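Side-chain contacts in toxin 2A (PDB 5URP), which probably transfers ADP-ribose from NAD+ to a target protein, acting as a virulence factor of the honeybee pathogen Paenibacillus larvae: residues S42-K45 with S46-T49; T49-E52 with K53-T57. All blocks are in the same frame, centred on the assembly; numbering follows the deposited sequence.

Contact 1: S42-K45 with S46-T49; sequences SKWK and STLT
Trp44 O is gripped by two groups of Thr47, its hydroxyl and its amide. The site is the turn that leads out of helix 30-45 towards helix 50-61 in the ADP-ribosyltransferase domain. Thr47 OG1 donates to Trp44 O at 2.8 Å and lies in the carbonyl plane, on a lone pair. Thr47 N donates to Trp44 O at 2.9 Å from above that plane. Thr47 OG1 reaches back because it sits between its own backbone N and carbonyl carbon (chi1 75°). Leu48 N adds a weak bond to Trp44 O. Its sounder bond goes to Lys45 O at 3.2 Å.

One residue earlier, Ser46 OG donates to Lys43 O at 3.1 Å, tilted from the carbonyl plane. Both hydroxyls thus bond to main-chain carbonyls of the last helical turn.

The apolar part is Leu48 on the indole of Trp44. Leu48 CG makes a CH-pi contact, 4.0 Å from the centroid of the five-membered ring and 15° off its normal. Leu48 CD1 lies over the same ring system, 3.9 Å above its plane. Both side chains are buried, and Ala91, in helix 79-92, touches Leu48. The indole N-H bonds to the same residue: Trp44 NE1 donates to Ala91 O. Leu48 CD2 comes close to that same nitrogen, 3.6 Å from Trp44 NE1.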
ATOM      1  N   SER A  42      -1.881  -1.310 -19.494  1.00 37.00           N
ATOM      2  CA  SER A  42      -1.763  -1.133 -20.936  1.00 39.81           C
ATOM      3  C   SER A  42      -2.053   0.308 -21.329  1.00 37.21           C
ATOM      4  O   SER A  42      -1.411   0.858 -22.232  1.00 39.42           O
ATOM      5  CB  SER A  42      -2.708  -2.096 -21.649  1.00 47.97           C
ATOM      6  OG  SER A  42      -2.614  -1.939 -23.046  1.00 68.40           O
ATOM      7  N   LYS A  43      -3.023   0.934 -20.679  1.00 38.42           N
ATOM      8  CA  LYS A  43      -3.336   2.314 -21.038  1.00 40.24           C
ATOM      9  C   LYS A  43      -2.298   3.264 -20.457  1.00 37.65           C
ATOM     10  O   LYS A  43      -1.852   4.200 -21.127  1.00 39.85           O
ATOM     11  CB  LYS A  43      -4.756   2.656 -20.570  1.00 38.74           C
ATOM     12  CG  LYS A  43      -5.814   1.808 -21.260  1.00 38.68           C
ATOM     13  CD  LYS A  43      -7.232   2.168 -20.837  1.00 44.46           C
ATOM     14  CE  LYS A  43      -8.260   1.367 -21.628  1.00 52.58           C
ATOM     15  NZ  LYS A  43      -9.668   1.708 -21.260  1.00 57.94           N
ATOM     16  N   TRP A  44      -1.854   2.994 -19.235  1.00 32.34           N
ATOM     17  CA  TRP A  44      -0.859   3.831 -18.579  1.00 34.08           C
ATOM     18  C   TRP A  44       0.462   3.839 -19.336  1.00 36.04           C
ATOM     19  O   TRP A  44       1.120   4.883 -19.445  1.00 32.68           O
ATOM     20  CB  TRP A  44      -0.663   3.304 -17.166  1.00 33.18           C
ATOM     21  CG  TRP A  44       0.161   4.109 -16.245  1.00 25.88           C
ATOM     22  CD1 TRP A  44       0.361   5.473 -16.272  1.00 27.46           C
ATOM     23  CD2 TRP A  44       0.855   3.625 -15.106  1.00 25.15           C
ATOM     24  NE1 TRP A  44       1.141   5.838 -15.214  1.00 23.16           N
ATOM     25  CE2 TRP A  44       1.484   4.722 -14.492  1.00 22.81           C
ATOM     26  CE3 TRP A  44       1.029   2.348 -14.541  1.00 25.40           C
ATOM     27  CZ2 TRP A  44       2.234   4.594 -13.335  1.00 21.84           C
ATOM     28  CZ3 TRP A  44       1.795   2.215 -13.399  1.00 24.97           C
ATOM     29  CH2 TRP A  44       2.410   3.332 -12.809  1.00 23.68           C
ATOM     30  N   LYS A  45       0.873   2.680 -19.865  1.00 28.61           N
ATOM     31  CA  LYS A  45       2.241   2.570 -20.365  1.00 30.20           C
ATOM     32  C   LYS A  45       2.495   3.488 -21.552  1.00 31.95           C
ATOM     33  O   LYS A  45       3.624   3.948 -21.743  1.00 32.67           O
ATOM     34  CB  LYS A  45       2.588   1.127 -20.732  1.00 35.56           C
ATOM     35  CG  LYS A  45       2.106   0.592 -22.042  1.00 52.59           C
ATOM     36  CD  LYS A  45       2.852  -0.706 -22.296  1.00 78.42           C
ATOM     37  CE  LYS A  45       2.796  -1.175 -23.718  1.00107.23           C
ATOM     38  NZ  LYS A  45       3.824  -2.225 -23.926  1.00129.51           N
ATOM     39  N   SER A  46       1.483   3.763 -22.376  1.00 33.57           N
ATOM     40  CA  SER A  46       1.741   4.645 -23.515  1.00 35.21           C
ATOM     41  C   SER A  46       1.928   6.097 -23.111  1.00 33.34           C
ATOM     42  O   SER A  46       2.275   6.921 -23.975  1.00 34.85           O
ATOM     43  CB  SER A  46       0.605   4.580 -24.531  1.00 37.77           C
ATOM     44  OG  SER A  46      -0.605   4.814 -23.857  1.00 39.48           O
ATOM     45  N   THR A  47       1.653   6.447 -21.860  1.00 32.91           N
ATOM     46  CA  THR A  47       1.894   7.801 -21.373  1.00 32.54           C
ATOM     47  C   THR A  47       3.213   7.939 -20.644  1.00 30.91           C
ATOM     48  O   THR A  47       3.680   9.066 -20.460  1.00 30.21           O
ATOM     49  CB  THR A  47       0.774   8.260 -20.430  1.00 27.89           C
ATOM     50  OG1 THR A  47       0.895   7.623 -19.164  1.00 27.94           O
ATOM     51  CG2 THR A  47      -0.625   8.016 -21.085  1.00 29.24           C
ATOM     52  N   LEU A  48       3.824   6.822 -20.265  1.00 26.42           N
ATOM     53  CA  LEU A  48       5.030   6.811 -19.447  1.00 24.88           C
ATOM     54  C   LEU A  48       6.278   7.009 -20.291  1.00 28.77           C
ATOM     55  O   LEU A  48       6.377   6.493 -21.409  1.00 29.59           O
ATOM     56  CB  LEU A  48       5.151   5.484 -18.703  1.00 25.63           C
ATOM     57  CG  LEU A  48       4.207   5.230 -17.536  1.00 25.69           C
ATOM     58  CD1 LEU A  48       4.372   3.781 -17.071  1.00 24.88           C
ATOM     59  CD2 LEU A  48       4.509   6.199 -16.404  1.00 28.41           C
ATOM     60  N   THR A  49       7.232   7.762 -19.751  1.00 27.04           N
ATOM     61  CA  THR A  49       8.526   7.904 -20.409  1.00 27.36           C
ATOM     62  C   THR A  49       9.416   6.743 -19.977  1.00 24.43           C
ATOM     63  O   THR A  49       9.180   6.109 -18.962  1.00 24.95           O
ATOM     64  CB  THR A  49       9.233   9.198 -20.030  1.00 27.62           C
ATOM     65  OG1 THR A  49       9.602   9.096 -18.650  1.00 26.73           O
ATOM     66  CG2 THR A  49       8.350  10.425 -20.247  1.00 29.89           C
TER

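Contact 2: T49-E52 with K53-T57; sequences TEEE and KRQIT
Glu50 and Lys53 form a salt bridge, with Lys53 NZ 2.8 Å from Glu50 OE2. The ammonium meets the syn side of the carboxylate, somewhat out of its plane. Glu50 bends at chi2 (-56°) to turn its acid across to the extended lysine chain. A second salt bridge joins Glu51 OE2 to Arg54 NE at 3.1 Å. Here the two side chains lie side by side. The oxygen offers its syn lone pair and sits in the guanidinium plane, yet the two flat groups are turned 74° apart.

Among the side-chain hydrogen bonds, Gln55 NE2 donates to the same Glu51 OE2 at 2.9 Å, nearly along its C-O axis. Two donors therefore hold this one oxygen. Thr49 and Glu52 form a capping box at the start of helix 50-61. Glu52 N donates to Thr49 OG1 at 3.0 Å, and Thr49 N donates to Glu52 OE1 at 2.9 Å, from above the carboxylate plane. The buried carboxylate of Glu52 also forms salt bridges with Lys90 and Lys94.

Backbone bonds run from Lys53, Arg54, Gln55 and Ile56 to Thr49, Glu50, Glu51 and Glu52. Ile56 CG1 lies 3.4 Å from Glu52 O, which accepts from Ile56 N.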
ATOM      1  N   THR A  49       7.232   7.762 -19.751  1.00 27.04           N
ATOM      2  CA  THR A  49       8.526   7.904 -20.409  1.00 27.36           C
ATOM      3  C   THR A  49       9.416   6.743 -19.977  1.00 24.43           C
ATOM      4  O   THR A  49       9.180   6.109 -18.962  1.00 24.95           O
ATOM      5  CB  THR A  49       9.233   9.198 -20.030  1.00 27.62           C
ATOM      6  OG1 THR A  49       9.602   9.096 -18.650  1.00 26.73           O
ATOM      7  CG2 THR A  49       8.350  10.425 -20.247  1.00 29.89           C
ATOM      8  N   GLU A  50      10.477   6.501 -20.748  1.00 32.01           N
ATOM      9  CA  GLU A  50      11.385   5.409 -20.387  1.00 32.50           C
ATOM     10  C   GLU A  50      12.010   5.633 -19.010  1.00 26.22           C
ATOM     11  O   GLU A  50      12.162   4.681 -18.230  1.00 26.30           O
ATOM     12  CB  GLU A  50      12.458   5.242 -21.467  1.00 39.15           C
ATOM     13  CG  GLU A  50      11.897   4.749 -22.798  1.00 57.22           C
ATOM     14  CD  GLU A  50      11.129   3.439 -22.670  1.00 58.62           C
ATOM     15  OE1 GLU A  50      11.712   2.438 -22.193  1.00 53.79           O
ATOM     16  OE2 GLU A  50       9.933   3.413 -23.033  1.00 57.06           O
ATOM     17  N   GLU A  51      12.391   6.871 -18.692  1.00 28.28           N
ATOM     18  CA  GLU A  51      12.961   7.141 -17.372  1.00 30.38           C
ATOM     19  C   GLU A  51      11.944   6.962 -16.251  1.00 26.69           C
ATOM     20  O   GLU A  51      12.302   6.469 -15.168  1.00 24.99           O
ATOM     21  CB  GLU A  51      13.569   8.550 -17.340  1.00 45.03           C
ATOM     22  CG  GLU A  51      14.457   8.810 -16.120  1.00 65.21           C
ATOM     23  CD  GLU A  51      15.455   7.670 -15.833  1.00 75.35           C
ATOM     24  OE1 GLU A  51      16.291   7.360 -16.711  1.00 85.21           O
ATOM     25  OE2 GLU A  51      15.391   7.070 -14.732  1.00 67.92           O
ATOM     26  N   GLU A  52      10.666   7.286 -16.484  1.00 24.24           N
ATOM     27  CA  GLU A  52       9.653   7.004 -15.478  1.00 23.68           C
ATOM     28  C   GLU A  52       9.536   5.507 -15.228  1.00 25.51           C
ATOM     29  O   GLU A  52       9.510   5.061 -14.073  1.00 23.55           O
ATOM     30  CB  GLU A  52       8.291   7.573 -15.894  1.00 25.49           C
ATOM     31  CG  GLU A  52       8.214   9.094 -15.728  1.00 25.53           C
ATOM     32  CD  GLU A  52       7.024   9.753 -16.455  1.00 30.26           C
ATOM     33  OE1 GLU A  52       6.352   9.105 -17.279  1.00 30.34           O
ATOM     34  OE2 GLU A  52       6.811  10.955 -16.254  1.00 33.40           O
ATOM     35  N   LYS A  53       9.440   4.719 -16.295  1.00 24.42           N
ATOM     36  CA  LYS A  53       9.370   3.260 -16.139  1.00 24.18           C
ATOM     37  C   LYS A  53      10.550   2.740 -15.337  1.00 23.84           C
ATOM     38  O   LYS A  53      10.378   1.916 -14.429  1.00 23.02           O
ATOM     39  CB  LYS A  53       9.333   2.577 -17.507  1.00 26.68           C
ATOM     40  CG  LYS A  53       8.059   2.860 -18.300  1.00 29.22           C
ATOM     41  CD  LYS A  53       8.179   2.258 -19.689  1.00 31.97           C
ATOM     42  CE  LYS A  53       7.020   2.623 -20.576  1.00 42.94           C
ATOM     43  NZ  LYS A  53       7.472   2.625 -21.988  1.00 58.08           N
ATOM     44  N   ARG A  54      11.756   3.192 -15.665  1.00 23.70           N
ATOM     45  CA  ARG A  54      12.952   2.718 -14.970  1.00 25.34           C
ATOM     46  C   ARG A  54      12.896   3.035 -13.479  1.00 27.74           C
ATOM     47  O   ARG A  54      13.260   2.195 -12.645  1.00 23.87           O
ATOM     48  CB  ARG A  54      14.184   3.334 -15.612  1.00 26.85           C
ATOM     49  CG  ARG A  54      15.462   3.056 -14.867  1.00 46.23           C
ATOM     50  CD  ARG A  54      16.641   3.696 -15.578  1.00 68.27           C
ATOM     51  NE  ARG A  54      17.305   4.664 -14.708  1.00 77.78           N
ATOM     52  CZ  ARG A  54      18.383   4.414 -13.969  1.00 78.79           C
ATOM     53  NH1 ARG A  54      18.885   5.372 -13.198  1.00 70.58           N
ATOM     54  NH2 ARG A  54      18.974   3.226 -14.001  1.00 86.42           N
ATOM     55  N   GLN A  55      12.445   4.240 -13.113  1.00 26.04           N
ATOM     56  CA  GLN A  55      12.391   4.587 -11.693  1.00 24.21           C
ATOM     57  C   GLN A  55      11.341   3.786 -10.956  1.00 25.15           C
ATOM     58  O   GLN A  55      11.546   3.447  -9.782  1.00 24.63           O
ATOM     59  CB  GLN A  55      12.145   6.090 -11.499  1.00 24.65           C
ATOM     60  CG  GLN A  55      13.286   6.957 -11.936  1.00 34.18           C
ATOM     61  CD  GLN A  55      14.592   6.678 -11.190  1.00 36.69           C
ATOM     62  OE1 GLN A  55      14.604   6.145 -10.065  1.00 35.50           O
ATOM     63  NE2 GLN A  55      15.701   7.009 -11.830  1.00 50.45           N
ATOM     64  N   ILE A  56      10.214   3.476 -11.607  1.00 23.49           N
ATOM     65  CA  ILE A  56       9.226   2.602 -10.998  1.00 21.12           C
ATOM     66  C   ILE A  56       9.843   1.231 -10.733  1.00 21.40           C
ATOM     67  O   ILE A  56       9.715   0.679  -9.637  1.00 22.58           O
ATOM     68  CB  ILE A  56       7.974   2.496 -11.882  1.00 19.92           C
ATOM     69  CG1 ILE A  56       7.240   3.842 -11.835  1.00 23.04           C
ATOM     70  CG2 ILE A  56       7.055   1.360 -11.443  1.00 21.35           C
ATOM     71  CD1 ILE A  56       6.222   4.013 -12.899  1.00 25.58           C
ATOM     72  N   THR A  57      10.520   0.671 -11.731  1.00 20.89           N
ATOM     73  CA  THR A  57      11.182  -0.628 -11.538  1.00 21.24           C
ATOM     74  C   THR A  57      12.152  -0.567 -10.365  1.00 22.59           C
ATOM     75  O   THR A  57      12.167  -1.461  -9.493  1.00 23.95           O
ATOM     76  CB  THR A  57      11.904  -1.052 -12.822  1.00 22.61           C
ATOM     77  OG1 THR A  57      10.949  -1.235 -13.887  1.00 22.62           O
ATOM     78  CG2 THR A  57      12.652  -2.371 -12.605  1.00 23.76           C
TER

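Helix 30-45 comes first in the chain, and contact 1 lies at its C-terminal end. There, residues 46-48 fold against the last helical turn, and Thr49 completes the short loop to helix 50-61. Contact 2 follows directly, over the first turns of that second helix. The two contacts run in series, neither nested nor crossed, and share Thr49. Their centres are 11 Å apart. They also meet through side chains: Trp44 packs on Ile56, and Leu48 packs on Lys53. Helix 79-92 borders both, touching Trp44 and Leu48 in one and Glu51 and Gln55 in the other. Lys94 bonds to both, through Thr47 O and Glu52 OE1.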